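Local coordinates for lactate dehydrogenase, adjacent gene encodes predicted malate dehydrogenase (PDB 4ND2), which probably catalyses the NAD-dependent interconversion of (S)-lactate and pyruvate, and is captured here with pyruvate and a 3-acetylpyridine analogue of the cofactor, at residues E92-N97 / L124-S129; E106-Y111 / S135-N140; P183-V188 / E211-T216. All coordinates share one frame; numbering follows the deposited sequence.

Interactions 1 and 2 both join helix 94-111 to helix 124-135 or the loop after it, inside the NAD-binding domain. Their segments alternate along the chain: 92-97, 106-111, 124-129, 135-140. Their centres lie about 17 Å apart, so the two helices are tied near the start of each in interaction 1, beside the cofactor, and at the end of each in interaction 2. Interaction 3 comes later, in the C-terminal alpha/beta domain, where segment 183-188 meets helix 206-227. Its centre is about 25 Å from that of interaction 1 and about 35 Å from that of interaction 2, across the chain's centre from the latter. The set thus samples both domains that build the lactate dehydrogenase active site.

Interaction 1 of 3, residues E92-N97 / L124-S129; sequences ELLFGN and LDVMVS. With A3D (3-acetylpyridine adenine dinucleotide), chain C.
Met127 lays its thioether against the start of helix 94-111: SD lies 3.7 Å from Asn97 CB, and the methyl CE lies 3.7 Å from Leu94 CD1. Its chain bends at chi2 (-62°) and chi3 (92°), which folds the methyl round toward Leu94 although the CB bond does not aim there. Leu94 answers with CD1 alone, carried over by a CG that stands anti to the backbone N (179°). Leu94 CD1 also meets Val126 CG1 at 3.9 Å, the two side chains crossing at about a right angle. In helix 293-314, Val312 packs on Leu94, and Ile309 and Leu313 pack on Val126. Asn97 offers Met127 its CB and turns its amide to the cofactor side, where OD1 accepts from Ile82 N and ND2 donates to Asn122 O and Ser81 OG. Asn97 ND2 lies 3.8 Å from A3D O3D. Leu93 CD1 comes 3.8 Å from A3D O2D, on the same ribose, and Leu124 CG sits 3.9 Å from A3D C8N, the acetyl methyl. Carbon and sulfur carry the helix-to-helix contact, so it is held by dispersion and burial, while the Asn97 amide has both polar atoms engaged by the cofactor-binding loops.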
loop_
_atom_site.group_PDB
_atom_site.type_symbol
_atom_site.label_atom_id
_atom_site.label_comp_id
_atom_site.label_asym_id
_atom_site.label_seq_id
_atom_site.Cartn_x
_atom_site.Cartn_y
_atom_site.Cartn_z
ATOM N N GLU A 92 -4.313 3.697 -38.483
ATOM C CA GLU A 92 -5.555 4.256 -39.029
ATOM C C GLU A 92 -5.921 5.601 -38.390
ATOM O O GLU A 92 -6.597 6.420 -39.010
ATOM C CB GLU A 92 -6.710 3.274 -38.842
ATOM C CG GLU A 92 -6.596 2.011 -39.684
ATOM C CD GLU A 92 -7.527 0.907 -39.220
ATOM O OE1 GLU A 92 -7.217 -0.275 -39.482
ATOM O OE2 GLU A 92 -8.566 1.214 -38.592
ATOM N N LEU A 93 -5.468 5.818 -37.156
ATOM C CA LEU A 93 -5.735 7.056 -36.423
ATOM C C LEU A 93 -4.702 8.155 -36.691
ATOM O O LEU A 93 -4.792 9.236 -36.107
ATOM C CB LEU A 93 -5.770 6.767 -34.916
ATOM C CG LEU A 93 -6.677 5.630 -34.439
ATOM C CD1 LEU A 93 -6.492 5.390 -32.947
ATOM C CD2 LEU A 93 -8.134 5.932 -34.763
ATOM N N LEU A 94 -3.737 7.883 -37.572
ATOM C CA LEU A 94 -2.582 8.760 -37.784
ATOM C C LEU A 94 -2.939 10.227 -38.045
ATOM O O LEU A 94 -2.501 11.112 -37.312
ATOM C CB LEU A 94 -1.737 8.237 -38.952
ATOM C CG LEU A 94 -0.497 9.040 -39.354
ATOM C CD1 LEU A 94 0.524 9.052 -38.229
ATOM C CD2 LEU A 94 0.107 8.465 -40.626
ATOM N N PHE A 95 -3.724 10.475 -39.091
ATOM C CA PHE A 95 -3.957 11.844 -39.559
ATOM C C PHE A 95 -4.743 12.673 -38.546
ATOM O O PHE A 95 -4.384 13.814 -38.262
ATOM C CB PHE A 95 -4.671 11.847 -40.918
ATOM C CG PHE A 95 -3.891 11.178 -42.023
ATOM C CD1 PHE A 95 -4.475 10.189 -42.803
ATOM C CD2 PHE A 95 -2.572 11.535 -42.283
ATOM C CE1 PHE A 95 -3.762 9.570 -43.820
ATOM C CE2 PHE A 95 -1.856 10.921 -43.298
ATOM C CZ PHE A 95 -2.450 9.938 -44.067
ATOM N N GLY A 96 -5.805 12.090 -38.000
ATOM C CA GLY A 96 -6.643 12.778 -37.024
ATOM C C GLY A 96 -5.931 13.073 -35.715
ATOM O O GLY A 96 -6.033 14.176 -35.181
ATOM N N ASN A 97 -5.199 12.095 -35.192
ATOM C CA ASN A 97 -4.533 12.269 -33.900
ATOM C C ASN A 97 -3.311 13.177 -33.964
ATOM O O ASN A 97 -3.003 13.864 -32.991
ATOM C CB ASN A 97 -4.185 10.914 -33.282
ATOM C CG ASN A 97 -5.419 10.167 -32.807
ATOM O OD1 ASN A 97 -6.518 10.723 -32.765
ATOM N ND2 ASN A 97 -5.243 8.906 -32.444
ATOM N N LEU A 124 1.394 5.098 -31.532
ATOM C CA LEU A 124 2.209 5.610 -30.423
ATOM C C LEU A 124 3.545 6.259 -30.801
ATOM O O LEU A 124 3.775 7.431 -30.498
ATOM C CB LEU A 124 2.447 4.479 -29.412
ATOM C CG LEU A 124 3.112 4.800 -28.068
ATOM C CD1 LEU A 124 4.632 4.866 -28.165
ATOM C CD2 LEU A 124 2.544 6.073 -27.460
ATOM N N ASP A 125 4.425 5.502 -31.448
ATOM C CA ASP A 125 5.796 5.970 -31.691
ATOM C C ASP A 125 5.845 7.202 -32.592
ATOM O O ASP A 125 6.633 8.120 -32.354
ATOM C CB ASP A 125 6.648 4.848 -32.286
ATOM C CG ASP A 125 6.711 3.636 -31.386
ATOM O OD1 ASP A 125 7.574 3.598 -30.485
ATOM O OD2 ASP A 125 5.885 2.724 -31.576
ATOM N N VAL A 126 4.993 7.223 -33.612
ATOM C CA VAL A 126 4.923 8.359 -34.531
ATOM C C VAL A 126 4.283 9.572 -33.852
ATOM O O VAL A 126 4.713 10.704 -34.074
ATOM C CB VAL A 126 4.157 7.998 -35.824
ATOM C CG1 VAL A 126 4.126 9.181 -36.783
ATOM C CG2 VAL A 126 4.803 6.790 -36.490
ATOM N N MET A 127 3.273 9.335 -33.016
ATOM C CA MET A 127 2.636 10.418 -32.262
ATOM C C MET A 127 3.610 11.073 -31.282
ATOM O O MET A 127 3.611 12.295 -31.138
ATOM C CB MET A 127 1.394 9.917 -31.517
ATOM C CG MET A 127 0.206 9.554 -32.404
ATOM S SD MET A 127 -0.481 10.914 -33.383
ATOM C CE MET A 127 0.434 10.751 -34.914
ATOM N N VAL A 128 4.443 10.266 -30.623
ATOM C CA VAL A 128 5.458 10.786 -29.699
ATOM C C VAL A 128 6.424 11.714 -30.432
ATOM O O VAL A 128 6.705 12.821 -29.973
ATOM C CB VAL A 128 6.279 9.658 -29.031
ATOM C CG1 VAL A 128 7.433 10.235 -28.214
ATOM C CG2 VAL A 128 5.396 8.795 -28.145
ATOM N N SER A 129 6.935 11.235 -31.566
ATOM C CA SER A 129 7.863 11.998 -32.396
ATOM C C SER A 129 7.218 13.293 -32.880
ATOM O O SER A 129 7.832 14.359 -32.832
ATOM C CB SER A 129 8.302 11.162 -33.600
ATOM O OG SER A 129 9.296 11.835 -34.350
HETATM P PA A3D C . -11.572 7.251 -25.783
HETATM O O1A A3D C . -12.288 6.514 -24.686
HETATM O O2A A3D C . -12.267 7.475 -27.100
HETATM O O5B A3D C . -11.111 8.677 -25.216
HETATM C C5B A3D C . -10.566 9.694 -26.049
HETATM C C4B A3D C . -10.890 11.032 -25.405
HETATM O O4B A3D C . -10.157 12.075 -26.049
HETATM C C3B A3D C . -12.372 11.391 -25.514
HETATM O O3B A3D C . -12.950 11.584 -24.218
HETATM C C2B A3D C . -12.396 12.670 -26.330
HETATM O O2B A3D C . -13.406 13.599 -25.927
HETATM C C1B A3D C . -11.001 13.222 -26.102
HETATM N N9A A3D C . -10.569 14.179 -27.140
HETATM C C8A A3D C . -10.834 14.151 -28.461
HETATM N N7A A3D C . -10.258 15.214 -29.077
HETATM C C5A A3D C . -9.620 15.935 -28.141
HETATM C C6A A3D C . -8.813 17.170 -28.105
HETATM N N6A A3D C . -8.567 17.875 -29.236
HETATM N N1A A3D C . -8.329 17.566 -26.904
HETATM C C2A A3D C . -8.560 16.883 -25.765
HETATM N N3A A3D C . -9.287 15.752 -25.730
HETATM C C4A A3D C . -9.828 15.243 -26.864
HETATM O O3 A3D C . -10.159 6.548 -26.128
HETATM P PN A3D C . -9.271 5.684 -25.088
HETATM O O1N A3D C . -9.839 4.295 -25.017
HETATM O O2N A3D C . -9.062 6.465 -23.819
HETATM O O5D A3D C . -7.867 5.637 -25.866
HETATM C C5D A3D C . -7.137 6.846 -26.050
HETATM C C4D A3D C . -5.964 6.656 -27.004
HETATM O O4D A3D C . -5.003 5.764 -26.426
HETATM C C3D A3D C . -6.360 6.052 -28.349
HETATM O O3D A3D C . -5.684 6.736 -29.404
HETATM C C2D A3D C . -5.867 4.625 -28.280
HETATM O O2D A3D C . -5.527 4.069 -29.554
HETATM C C1D A3D C . -4.639 4.788 -27.403
HETATM N N1N A3D C . -4.190 3.548 -26.771
HETATM C C2N A3D C . -2.885 3.248 -26.832
HETATM C C3N A3D C . -2.395 2.086 -26.253
HETATM C C7N A3D C . -0.936 1.751 -26.318
HETATM O O7N A3D C . -0.571 0.690 -25.855
HETATM C C8N A3D C . 0.041 2.711 -26.925
HETATM C C4N A3D C . -3.275 1.232 -25.602
HETATM C C5N A3D C . -4.620 1.565 -25.548
HETATM C C6N A3D C . -5.057 2.737 -26.148
#

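Interaction 2 of 3, residues E106-Y111 / S135-N140; sequences EGVKKY and SGLPHN
Ser135 OG takes the backbone N-H of Leu137 in a nearly straight bond (3.2 Å, 171° at the hydrogen) and is also bonded to Phe131 O, one turn back in its own helix. Its chi1 of 72° places OG between the backbone N and the carbonyl carbon, within reach of both partners; a further hydrogen bond, to Gln132 O, is weak. The bond to Leu137 N closes an ST turn at the end of helix 124-135, with Gly136 at positive phi (79°) leading the chain out. Across the contact, the carbonyl of Ser135 faces the extended aliphatic chain of Lys109. Lys109 CD is 3.5 Å from Ser135 O and Lys109 CE 3.8 Å from it; Lys109 NZ is 4.1 Å from Ser135 O, so the methylenes pass across the carbonyl oxygen at the exposed margin. This is the far end of a helix pair in the Rossmann-type NAD-binding domain: helix 94-111 finishes here while segment 135-140 leads on to strand 142-144. Deeper in, Val108 CG1 touches Leu137 CD2 at 3.9 Å, the side chains meeting at about a right angle. Phe131 of helix 124-135 also packs against Val108, and Gln132 NE2 holds Leu137 O.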
loop_
_atom_site.group_PDB
_atom_site.type_symbol
_atom_site.label_atom_id
_atom_site.label_comp_id
_atom_site.label_asym_id
_atom_site.label_seq_id
_atom_site.Cartn_x
_atom_site.Cartn_y
_atom_site.Cartn_z
ATOM N N GLU A 106 0.404 23.055 -28.166
ATOM C CA GLU A 106 0.273 24.488 -27.903
ATOM C C GLU A 106 -0.134 24.757 -26.455
ATOM O O GLU A 106 0.357 25.700 -25.839
ATOM C CB GLU A 106 -0.728 25.139 -28.869
ATOM C CG GLU A 106 -0.279 25.141 -30.327
ATOM C CD GLU A 106 1.062 25.823 -30.545
ATOM O OE1 GLU A 106 1.358 26.820 -29.852
ATOM O OE2 GLU A 106 1.827 25.362 -31.420
ATOM N N GLY A 107 -1.025 23.928 -25.916
ATOM C CA GLY A 107 -1.424 24.039 -24.514
ATOM C C GLY A 107 -0.270 23.795 -23.555
ATOM O O GLY A 107 -0.041 24.583 -22.635
ATOM N N VAL A 108 0.461 22.707 -23.781
ATOM C CA VAL A 108 1.597 22.336 -22.934
ATOM C C VAL A 108 2.714 23.378 -23.025
ATOM O O VAL A 108 3.269 23.789 -22.007
ATOM C CB VAL A 108 2.152 20.940 -23.307
ATOM C CG1 VAL A 108 3.465 20.655 -22.584
ATOM C CG2 VAL A 108 1.125 19.863 -22.994
ATOM N N LYS A 109 3.033 23.801 -24.245
ATOM C CA LYS A 109 4.074 24.805 -24.465
ATOM C C LYS A 109 3.770 26.113 -23.730
ATOM O O LYS A 109 4.677 26.762 -23.210
ATOM C CB LYS A 109 4.248 25.069 -25.965
ATOM C CG LYS A 109 5.458 25.914 -26.326
ATOM C CD LYS A 109 5.619 26.009 -27.835
ATOM C CE LYS A 109 6.891 26.747 -28.213
ATOM N NZ LYS A 109 7.132 26.695 -29.682
ATOM N N LYS A 110 2.493 26.485 -23.672
ATOM C CA LYS A 110 2.085 27.729 -23.022
ATOM C C LYS A 110 2.038 27.626 -21.497
ATOM O O LYS A 110 2.488 28.537 -20.806
ATOM C CB LYS A 110 0.720 28.189 -23.542
ATOM C CG LYS A 110 0.262 29.520 -22.965
ATOM C CD LYS A 110 -0.968 30.054 -23.681
ATOM C CE LYS A 110 -1.365 31.419 -23.140
ATOM N NZ LYS A 110 -2.610 31.924 -23.780
ATOM N N TYR A 111 1.500 26.525 -20.975
ATOM C CA TYR A 111 1.154 26.443 -19.552
ATOM C C TYR A 111 2.054 25.564 -18.683
ATOM O O TYR A 111 2.173 25.813 -17.482
ATOM C CB TYR A 111 -0.309 26.021 -19.402
ATOM C CG TYR A 111 -1.273 27.086 -19.869
ATOM C CD1 TYR A 111 -1.415 28.280 -19.162
ATOM C CD2 TYR A 111 -2.036 26.913 -21.022
ATOM C CE1 TYR A 111 -2.291 29.267 -19.587
ATOM C CE2 TYR A 111 -2.916 27.893 -21.453
ATOM C CZ TYR A 111 -3.040 29.068 -20.732
ATOM O OH TYR A 111 -3.913 30.043 -21.154
ATOM N N SER A 135 5.904 20.557 -30.267
ATOM C CA SER A 135 5.969 21.196 -28.947
ATOM C C SER A 135 7.312 21.885 -28.704
ATOM O O SER A 135 7.369 22.933 -28.059
ATOM C CB SER A 135 5.710 20.176 -27.830
ATOM O OG SER A 135 6.804 19.282 -27.676
ATOM N N GLY A 136 8.386 21.284 -29.207
ATOM C CA GLY A 136 9.736 21.800 -28.993
ATOM C C GLY A 136 10.310 21.460 -27.627
ATOM O O GLY A 136 11.360 21.982 -27.250
ATOM N N LEU A 137 9.636 20.585 -26.882
ATOM C CA LEU A 137 10.130 20.160 -25.571
ATOM C C LEU A 137 11.366 19.277 -25.740
ATOM O O LEU A 137 11.509 18.609 -26.766
ATOM C CB LEU A 137 9.052 19.405 -24.782
ATOM C CG LEU A 137 8.195 20.245 -23.833
ATOM C CD1 LEU A 137 7.537 21.410 -24.558
ATOM C CD2 LEU A 137 7.154 19.368 -23.156
ATOM N N PRO A 138 12.260 19.265 -24.734
ATOM C CA PRO A 138 13.459 18.426 -24.823
ATOM C C PRO A 138 13.117 16.956 -25.067
ATOM O O PRO A 138 12.127 16.458 -24.526
ATOM C CB PRO A 138 14.115 18.599 -23.448
ATOM C CG PRO A 138 13.598 19.892 -22.930
ATOM C CD PRO A 138 12.204 20.014 -23.466
ATOM N N HIS A 139 13.928 16.281 -25.878
ATOM C CA HIS A 139 13.709 14.870 -26.206
ATOM C C HIS A 139 13.562 14.002 -24.956
ATOM O O HIS A 139 12.699 13.127 -24.904
ATOM C CB HIS A 139 14.850 14.328 -27.076
ATOM C CG HIS A 139 14.853 14.861 -28.474
ATOM N ND1 HIS A 139 15.585 15.967 -28.849
ATOM C CD2 HIS A 139 14.212 14.439 -29.591
ATOM C CE1 HIS A 139 15.397 16.203 -30.135
ATOM N NE2 HIS A 139 14.569 15.290 -30.609
ATOM N N ASN A 140 14.398 14.258 -23.952
ATOM C CA ASN A 140 14.387 13.482 -22.708
ATOM C C ASN A 140 13.143 13.696 -21.834
ATOM O O ASN A 140 12.906 12.932 -20.896
ATOM C CB ASN A 140 15.655 13.763 -21.887
ATOM C CG ASN A 140 15.708 15.183 -21.352
ATOM O OD1 ASN A 140 15.582 16.144 -22.104
ATOM N ND2 ASN A 140 15.894 15.318 -20.046
#

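Interaction 3 of 3, residues P183-V188 / E211-T216; sequences PATSSV and EIVCHT. Unlike the reference sequence in segment 183-188: Ala184 (reference Val).
Val213 spreads its two methyls over segment 183-188: CG1 lies 4.0 Å from Pro183 CG, and CG2 presses on Thr185 CG2 at 3.5 Å, tighter than usual for two carbons. With chi1 at 167°, one methyl serves the proline ring and the other the threonine, whose side chain crosses that of Val213 at about a right angle. On the next turn of the helix Thr216 CG2 reaches the same Pro183 CG at 4.0 Å, so this ring atom sits against two helix residues. The Thr216 and Pro183 side chains run past each other, pointing opposite ways. The Thr216 hydroxyl is turned back to the helix, OG1 donating to Ile212 O at 2.8 Å with the donor tilted 28° from the carbonyl plane. Thr216 N bonds to Ile212 O at 3.0 Å, from the other face of its plane; the OG1 bond fixes chi1 (-58°) and so leaves CG2 facing the proline. The loop bends through an inverse gamma turn centred on Ala184. Phe154 of helix 147-162 and Val173 of strand 169-174 pack on both Pro183 and Thr216, while Glu295 of helix 293-314 touches Thr185, placing the contact between helix 206-227 and the edge of the four-stranded antiparallel sheet.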
loop_
_atom_site.group_PDB
_atom_site.type_symbol
_atom_site.label_atom_id
_atom_site.label_comp_id
_atom_site.label_asym_id
_atom_site.label_seq_id
_atom_site.Cartn_x
_atom_site.Cartn_y
_atom_site.Cartn_z
ATOM N N PRO A 183 9.434 -8.917 -29.180
ATOM C CA PRO A 183 9.635 -9.549 -27.878
ATOM C C PRO A 183 10.947 -10.331 -27.887
ATOM O O PRO A 183 11.059 -11.341 -28.582
ATOM C CB PRO A 183 8.420 -10.480 -27.735
ATOM C CG PRO A 183 7.430 -9.996 -28.741
ATOM C CD PRO A 183 8.254 -9.465 -29.869
ATOM N N ALA A 184 11.932 -9.842 -27.141
ATOM C CA ALA A 184 13.289 -10.386 -27.187
ATOM C C ALA A 184 13.410 -11.652 -26.344
ATOM O O ALA A 184 13.741 -11.593 -25.162
ATOM C CB ALA A 184 14.288 -9.336 -26.725
ATOM N N THR A 185 13.156 -12.801 -26.962
ATOM C CA THR A 185 13.191 -14.078 -26.247
ATOM C C THR A 185 14.572 -14.407 -25.674
ATOM O O THR A 185 14.664 -15.111 -24.673
ATOM C CB THR A 185 12.752 -15.258 -27.139
ATOM O OG1 THR A 185 13.580 -15.314 -28.304
ATOM C CG2 THR A 185 11.293 -15.120 -27.553
ATOM N N SER A 186 15.634 -13.896 -26.297
ATOM C CA SER A 186 17.001 -14.244 -25.896
ATOM C C SER A 186 17.362 -13.787 -24.479
ATOM O O SER A 186 18.162 -14.439 -23.805
ATOM C CB SER A 186 18.020 -13.679 -26.892
ATOM O OG SER A 186 18.109 -12.268 -26.794
ATOM N N SER A 187 16.778 -12.676 -24.037
ATOM C CA SER A 187 17.069 -12.114 -22.718
ATOM C C SER A 187 15.942 -12.340 -21.702
ATOM O O SER A 187 15.897 -11.677 -20.668
ATOM C CB SER A 187 17.356 -10.620 -22.846
ATOM O OG SER A 187 16.247 -9.944 -23.409
ATOM N N VAL A 188 15.037 -13.271 -21.995
ATOM C CA VAL A 188 14.007 -13.660 -21.039
ATOM C C VAL A 188 14.634 -14.513 -19.936
ATOM O O VAL A 188 15.477 -15.369 -20.209
ATOM C CB VAL A 188 12.870 -14.453 -21.721
ATOM C CG1 VAL A 188 11.952 -15.103 -20.695
ATOM C CG2 VAL A 188 12.071 -13.544 -22.647
ATOM N N GLU A 211 4.570 -19.112 -29.935
ATOM C CA GLU A 211 3.160 -18.792 -29.682
ATOM C C GLU A 211 3.031 -17.585 -28.751
ATOM O O GLU A 211 2.210 -16.695 -28.986
ATOM C CB GLU A 211 2.439 -20.002 -29.072
ATOM C CG GLU A 211 0.918 -19.894 -29.010
ATOM C CD GLU A 211 0.391 -19.013 -27.879
ATOM O OE1 GLU A 211 1.020 -18.946 -26.799
ATOM O OE2 GLU A 211 -0.677 -18.390 -28.071
ATOM N N ILE A 212 3.836 -17.580 -27.691
ATOM C CA ILE A 212 3.873 -16.476 -26.729
ATOM C C ILE A 212 4.305 -15.170 -27.398
ATOM O O ILE A 212 3.762 -14.107 -27.093
ATOM C CB ILE A 212 4.801 -16.814 -25.535
ATOM C CG1 ILE A 212 4.132 -17.863 -24.641
ATOM C CG2 ILE A 212 5.137 -15.568 -24.724
ATOM C CD1 ILE A 212 5.066 -18.524 -23.650
ATOM N N VAL A 213 5.277 -15.253 -28.303
ATOM C CA VAL A 213 5.736 -14.085 -29.061
ATOM C C VAL A 213 4.611 -13.555 -29.956
ATOM O O VAL A 213 4.362 -12.346 -30.004
ATOM C CB VAL A 213 6.991 -14.420 -29.903
ATOM C CG1 VAL A 213 7.286 -13.331 -30.929
ATOM C CG2 VAL A 213 8.192 -14.632 -28.992
ATOM N N CYS A 214 3.936 -14.466 -30.652
ATOM C CA CYS A 214 2.798 -14.116 -31.502
ATOM C C CYS A 214 1.656 -13.511 -30.682
ATOM O O CYS A 214 1.074 -12.501 -31.073
ATOM C CB CYS A 214 2.300 -15.355 -32.252
ATOM S SG CYS A 214 0.840 -15.082 -33.283
ATOM N N HIS A 215 1.357 -14.137 -29.547
ATOM C CA HIS A 215 0.292 -13.687 -28.648
ATOM C C HIS A 215 0.553 -12.261 -28.156
ATOM O O HIS A 215 -0.362 -11.434 -28.109
ATOM C CB HIS A 215 0.174 -14.652 -27.466
ATOM C CG HIS A 215 -1.085 -14.504 -26.671
ATOM N ND1 HIS A 215 -1.287 -15.168 -25.481
ATOM C CD2 HIS A 215 -2.202 -13.768 -26.885
ATOM C CE1 HIS A 215 -2.477 -14.857 -25.001
ATOM N NE2 HIS A 215 -3.052 -14.007 -25.833
ATOM N N THR A 216 1.806 -11.983 -27.804
ATOM C CA THR A 216 2.230 -10.640 -27.410
ATOM C C THR A 216 1.965 -9.627 -28.525
ATOM O O THR A 216 1.439 -8.543 -28.273
ATOM C CB THR A 216 3.728 -10.618 -27.042
ATOM O OG1 THR A 216 3.969 -11.553 -25.986
ATOM C CG2 THR A 216 4.169 -9.230 -26.592
#